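Local structure of neutral ceramidase (Pseudomonas aeruginosa, 2ZWS) at residues P143-N155 and K279-V291. The protein hydrolyses the N-acyl linkage of ceramides to release sphingosine and a free fatty acid, and also catalyses the reverse synthesis, using one zinc ion per subunit. Sequence-based numbering, arbitrary orientation.
With GOL (glycerol), chain L.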
loop_
_atom_site.group_PDB
_atom_site.type_symbol
_atom_site.label_atom_id
_atom_site.label_comp_id
_atom_site.label_asym_id
_atom_site.label_seq_id
_atom_site.Cartn_x
_atom_site.Cartn_y
_atom_site.Cartn_z
ATOM N N PRO A 143 -14.209 -18.728 15.379
ATOM C CA PRO A 143 -15.222 -19.201 14.442
ATOM C C PRO A 143 -16.092 -18.076 13.900
ATOM O O PRO A 143 -16.405 -17.131 14.613
ATOM C CB PRO A 143 -16.089 -20.141 15.292
ATOM C CG PRO A 143 -15.802 -19.794 16.672
ATOM C CD PRO A 143 -14.448 -19.190 16.756
ATOM N N GLY A 144 -16.514 -18.192 12.649
ATOM C CA GLY A 144 -17.341 -17.156 12.076
ATOM C C GLY A 144 -17.868 -17.498 10.708
ATOM O O GLY A 144 -17.700 -18.633 10.190
ATOM N N ARG A 145 -18.552 -16.507 10.164
ATOM C CA ARG A 145 -19.163 -16.571 8.848
ATOM C C ARG A 145 -18.556 -15.478 7.981
ATOM O O ARG A 145 -18.096 -14.429 8.477
ATOM C CB ARG A 145 -20.655 -16.314 8.964
ATOM C CG ARG A 145 -21.334 -17.362 9.847
ATOM C CD ARG A 145 -22.781 -17.035 10.147
ATOM N NE ARG A 145 -23.684 -17.260 9.022
ATOM C CZ ARG A 145 -25.018 -17.163 9.106
ATOM N NH1 ARG A 145 -25.776 -17.412 8.049
ATOM N NH2 ARG A 145 -25.594 -16.813 10.262
ATOM N N LEU A 146 -18.561 -15.743 6.691
ATOM C CA LEU A 146 -18.072 -14.799 5.682
ATOM C C LEU A 146 -19.221 -14.395 4.770
ATOM O O LEU A 146 -19.988 -15.243 4.291
ATOM C CB LEU A 146 -16.950 -15.437 4.860
ATOM C CG LEU A 146 -15.480 -15.319 5.337
ATOM C CD1 LEU A 146 -15.271 -15.447 6.812
ATOM C CD2 LEU A 146 -14.580 -16.312 4.610
ATOM N N PHE A 147 -19.342 -13.100 4.543
ATOM C CA PHE A 147 -20.291 -12.605 3.550
ATOM C C PHE A 147 -19.623 -11.793 2.462
ATOM O O PHE A 147 -18.600 -11.135 2.704
ATOM C CB PHE A 147 -21.406 -11.783 4.206
ATOM C CG PHE A 147 -22.285 -12.590 5.097
ATOM C CD1 PHE A 147 -23.517 -13.020 4.639
ATOM C CD2 PHE A 147 -21.870 -12.958 6.368
ATOM C CE1 PHE A 147 -24.347 -13.800 5.473
ATOM C CE2 PHE A 147 -22.695 -13.761 7.202
ATOM C CZ PHE A 147 -23.919 -14.179 6.729
ATOM N N TYR A 148 -20.219 -11.841 1.287
ATOM C CA TYR A 148 -19.742 -11.079 0.128
ATOM C C TYR A 148 -20.856 -10.144 -0.370
ATOM O O TYR A 148 -22.033 -10.524 -0.389
ATOM C CB TYR A 148 -19.338 -12.036 -0.998
ATOM C CG TYR A 148 -19.002 -11.309 -2.273
ATOM C CD1 TYR A 148 -20.002 -11.017 -3.186
ATOM C CD2 TYR A 148 -17.700 -10.885 -2.549
ATOM C CE1 TYR A 148 -19.723 -10.329 -4.336
ATOM C CE2 TYR A 148 -17.411 -10.207 -3.728
ATOM C CZ TYR A 148 -18.431 -9.943 -4.595
ATOM O OH TYR A 148 -18.179 -9.260 -5.763
ATOM N N GLY A 149 -20.490 -8.939 -0.796
ATOM C CA GLY A 149 -21.443 -8.078 -1.493
ATOM C C GLY A 149 -20.707 -7.155 -2.429
ATOM O O GLY A 149 -19.492 -7.002 -2.322
ATOM N N SER A 150 -21.460 -6.531 -3.329
ATOM C CA SER A 150 -20.896 -5.547 -4.229
ATOM C C SER A 150 -21.885 -4.408 -4.472
ATOM O O SER A 150 -23.100 -4.541 -4.188
ATOM C CB SER A 150 -20.463 -6.214 -5.531
ATOM O OG SER A 150 -21.584 -6.599 -6.305
ATOM N N GLY A 151 -21.350 -3.282 -4.941
ATOM C CA GLY A 151 -22.174 -2.119 -5.274
ATOM C C GLY A 151 -21.398 -1.148 -6.122
ATOM O O GLY A 151 -20.194 -1.302 -6.310
ATOM N N GLU A 152 -22.099 -0.130 -6.605
ATOM C CA GLU A 152 -21.492 0.806 -7.527
ATOM C C GLU A 152 -21.196 2.113 -6.815
ATOM O O GLU A 152 -22.084 2.752 -6.235
ATOM C CB GLU A 152 -22.383 1.038 -8.760
ATOM C CG GLU A 152 -22.535 -0.196 -9.653
ATOM C CD GLU A 152 -22.832 0.132 -11.119
ATOM O OE1 GLU A 152 -23.193 1.289 -11.418
ATOM O OE2 GLU A 152 -22.719 -0.777 -11.972
ATOM N N LEU A 153 -19.922 2.505 -6.867
ATOM C CA LEU A 153 -19.470 3.762 -6.244
ATOM C C LEU A 153 -19.156 4.752 -7.377
ATOM O O LEU A 153 -18.199 4.545 -8.124
ATOM C CB LEU A 153 -18.239 3.493 -5.340
ATOM C CG LEU A 153 -17.517 4.705 -4.742
ATOM C CD1 LEU A 153 -18.514 5.620 -3.992
ATOM C CD2 LEU A 153 -16.379 4.238 -3.811
ATOM N N ARG A 154 -19.975 5.808 -7.500
ATOM C CA ARG A 154 -19.965 6.686 -8.697
ATOM C C ARG A 154 -18.955 7.839 -8.784
ATOM O O ARG A 154 -18.423 8.122 -9.866
ATOM C CB ARG A 154 -21.338 7.357 -8.886
ATOM C CG ARG A 154 -22.527 6.460 -8.981
ATOM C CD ARG A 154 -23.776 7.284 -9.361
ATOM N NE ARG A 154 -24.133 8.356 -8.423
ATOM C CZ ARG A 154 -24.766 8.178 -7.265
ATOM N NH1 ARG A 154 -25.136 6.961 -6.867
ATOM N NH2 ARG A 154 -25.051 9.228 -6.502
ATOM N N ASN A 155 -18.759 8.519 -7.656
ATOM C CA ASN A 155 -18.200 9.887 -7.578
ATOM C C ASN A 155 -16.841 9.946 -6.821
ATOM O O ASN A 155 -16.402 11.024 -6.376
ATOM C CB ASN A 155 -19.243 10.732 -6.825
ATOM C CG ASN A 155 -19.002 12.233 -6.917
ATOM O OD1 ASN A 155 -18.689 12.773 -7.989
ATOM N ND2 ASN A 155 -19.191 12.922 -5.793
ATOM N N LYS A 279 -19.513 3.661 1.021
ATOM C CA LYS A 279 -19.983 2.576 0.168
ATOM C C LYS A 279 -19.680 1.210 0.771
ATOM O O LYS A 279 -20.534 0.301 0.717
ATOM C CB LYS A 279 -19.439 2.702 -1.267
ATOM C CG LYS A 279 -20.109 1.736 -2.286
ATOM C CD LYS A 279 -21.583 2.116 -2.461
ATOM C CE LYS A 279 -22.346 1.234 -3.421
ATOM N NZ LYS A 279 -23.634 1.964 -3.649
ATOM N N ALA A 280 -18.478 1.049 1.347
ATOM C CA ALA A 280 -18.082 -0.244 1.937
ATOM C C ALA A 280 -19.000 -0.573 3.098
ATOM O O ALA A 280 -19.456 -1.701 3.227
ATOM C CB ALA A 280 -16.628 -0.196 2.408
ATOM N N TYR A 281 -19.284 0.439 3.910
ATOM C CA TYR A 281 -20.134 0.257 5.062
ATOM C C TYR A 281 -21.555 -0.125 4.624
ATOM O O TYR A 281 -22.179 -1.016 5.225
ATOM C CB TYR A 281 -20.175 1.555 5.887
ATOM C CG TYR A 281 -20.726 1.332 7.257
ATOM C CD1 TYR A 281 -22.054 1.634 7.556
ATOM C CD2 TYR A 281 -19.931 0.786 8.255
ATOM C CE1 TYR A 281 -22.569 1.371 8.838
ATOM C CE2 TYR A 281 -20.439 0.528 9.523
ATOM C CZ TYR A 281 -21.749 0.834 9.799
ATOM O OH TYR A 281 -22.229 0.594 11.053
ATOM N N GLU A 282 -22.047 0.547 3.586
ATOM C CA GLU A 282 -23.372 0.257 3.004
ATOM C C GLU A 282 -23.421 -1.204 2.533
ATOM O O GLU A 282 -24.339 -1.976 2.894
ATOM C CB GLU A 282 -23.657 1.172 1.814
ATOM C CG GLU A 282 -24.970 0.791 1.129
ATOM C CD GLU A 282 -25.302 1.585 -0.103
ATOM O OE1 GLU A 282 -24.471 2.366 -0.610
ATOM O OE2 GLU A 282 -26.452 1.437 -0.592
ATOM N N ILE A 283 -22.412 -1.611 1.768
ATOM C CA ILE A 283 -22.421 -2.978 1.214
ATOM C C ILE A 283 -22.350 -4.017 2.333
ATOM O O ILE A 283 -23.146 -4.989 2.349
ATOM C CB ILE A 283 -21.266 -3.184 0.219
ATOM C CG1 ILE A 283 -21.461 -2.273 -0.999
ATOM C CG2 ILE A 283 -21.083 -4.686 -0.131
ATOM C CD1 ILE A 283 -20.200 -2.132 -1.854
ATOM N N ALA A 284 -21.392 -3.832 3.255
ATOM C CA ALA A 284 -21.244 -4.778 4.374
ATOM C C ALA A 284 -22.575 -4.911 5.105
ATOM O O ALA A 284 -22.962 -6.017 5.478
ATOM C CB ALA A 284 -20.118 -4.367 5.355
ATOM N N GLY A 285 -23.281 -3.784 5.251
ATOM C CA GLY A 285 -24.533 -3.743 6.014
ATOM C C GLY A 285 -25.622 -4.576 5.386
ATOM O O GLY A 285 -26.560 -5.014 6.090
ATOM N N GLN A 286 -25.525 -4.752 4.064
ATOM C CA GLN A 286 -26.482 -5.578 3.285
ATOM C C GLN A 286 -26.251 -7.101 3.400
ATOM O O GLN A 286 -27.157 -7.875 3.064
ATOM C CB GLN A 286 -26.523 -5.113 1.817
ATOM C CG GLN A 286 -27.019 -3.658 1.679
ATOM C CD GLN A 286 -26.785 -3.008 0.316
ATOM O OE1 GLN A 286 -25.902 -3.401 -0.441
ATOM N NE2 GLN A 286 -27.576 -1.970 0.014
ATOM N N ALA A 287 -25.055 -7.529 3.845
ATOM C CA ALA A 287 -24.670 -8.956 3.976
ATOM C C ALA A 287 -25.270 -9.771 2.825
ATOM O O ALA A 287 -26.134 -10.653 3.015
ATOM C CB ALA A 287 -25.101 -9.520 5.337
ATOM N N GLN A 288 -24.838 -9.442 1.619
ATOM C CA GLN A 288 -25.633 -9.792 0.430
ATOM C C GLN A 288 -25.722 -11.288 0.171
ATOM O O GLN A 288 -26.808 -11.822 -0.140
ATOM C CB GLN A 288 -25.120 -9.052 -0.811
ATOM C CG GLN A 288 -25.247 -7.523 -0.711
ATOM C CD GLN A 288 -24.684 -6.770 -1.904
ATOM O OE1 GLN A 288 -24.612 -5.533 -1.897
ATOM N NE2 GLN A 288 -24.221 -7.496 -2.890
ATOM N N GLU A 289 -24.592 -11.968 0.307
ATOM C CA GLU A 289 -24.504 -13.373 -0.049
ATOM C C GLU A 289 -23.559 -14.044 0.931
ATOM O O GLU A 289 -22.429 -13.591 1.070
ATOM C CB GLU A 289 -23.876 -13.432 -1.433
ATOM C CG GLU A 289 -23.827 -14.757 -2.096
ATOM C CD GLU A 289 -23.206 -14.623 -3.463
ATOM O OE1 GLU A 289 -22.606 -15.602 -3.936
ATOM O OE2 GLU A 289 -23.328 -13.526 -4.061
ATOM N N GLU A 290 -23.975 -15.112 1.606
ATOM C CA GLU A 290 -23.018 -15.828 2.459
ATOM C C GLU A 290 -22.023 -16.610 1.593
ATOM O O GLU A 290 -22.423 -17.288 0.638
ATOM C CB GLU A 290 -23.697 -16.764 3.466
ATOM C CG GLU A 290 -22.693 -17.373 4.429
ATOM C CD GLU A 290 -23.320 -18.051 5.618
ATOM O OE1 GLU A 290 -24.555 -18.265 5.598
ATOM O OE2 GLU A 290 -22.561 -18.398 6.548
ATOM N N VAL A 291 -20.743 -16.507 1.940
ATOM C CA VAL A 291 -19.681 -17.291 1.297
ATOM C C VAL A 291 -19.647 -18.677 1.930
ATOM O O VAL A 291 -19.528 -18.820 3.139
ATOM C CB VAL A 291 -18.332 -16.572 1.444
ATOM C CG1 VAL A 291 -17.177 -17.408 0.857
ATOM C CG2 VAL A 291 -18.399 -15.202 0.776
HETATM C C1 GOL L . -23.567 6.284 -4.054
HETATM O O1 GOL L . -23.640 4.875 -4.109
HETATM C C2 GOL L . -22.166 6.675 -4.506
HETATM O O2 GOL L . -21.896 6.015 -5.695
HETATM C C3 GOL L . -22.023 8.147 -4.831
HETATM O O3 GOL L . -20.790 8.287 -5.516
HETATM O O HOH W 1 -19.811 -18.220 5.876
HETATM O O HOH W 2 -24.726 0.093 -5.426
#
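Phe147 and Glu290 form a non-hydrogen-bonded antiparallel pair between strand 143-152 and the short strand 289-291, while helix 279-286 runs over the same long strand at 131°, the axes 7.4 Å apart. Next to that pair, Tyr148 N gives a nearly straight hydrogen bond to Glu289 O (2.8 Å). Glu290 is extended, CG anti to its backbone N (chi1 -174°), which lays CG over one face of the Phe147 ring, toward its rim, as a CH-pi contact and carries the carboxylate on to Arg145. Arg145 NE bonds Glu290 OE2 and Arg145 NH1 bonds Glu290 OE1, each at 2.9 Å, a side-on salt bridge in the guanidinium plane, with the carboxylate turned 43° from that plane. Phe147 CZ lies over one guanidinium face, offset toward the rim. Val291 CG2 packs on Tyr148 CB (3.7 Å), on the sheet face where Glu289 OE2 hydrogen-bonds His435 NE2. Farther along, Gly149 and Gly151 have no side chains to keep the helix off: Ile283 CG2 lies 3.4 Å from Gly149 C, and Ile283 CD1 3.5 Å from Gly151 N. Lys279, bent at chi2, brings NZ to a weak bond with Glu152 O, to Glu282 and to a glycerol. At Ala287 the backbone leaves helical conformation with a positive phi and leads into strand 289-291, which pairs antiparallel with strand 143-152 in the mixed sheet of the N-terminal ceramidase domain, away from the zinc site.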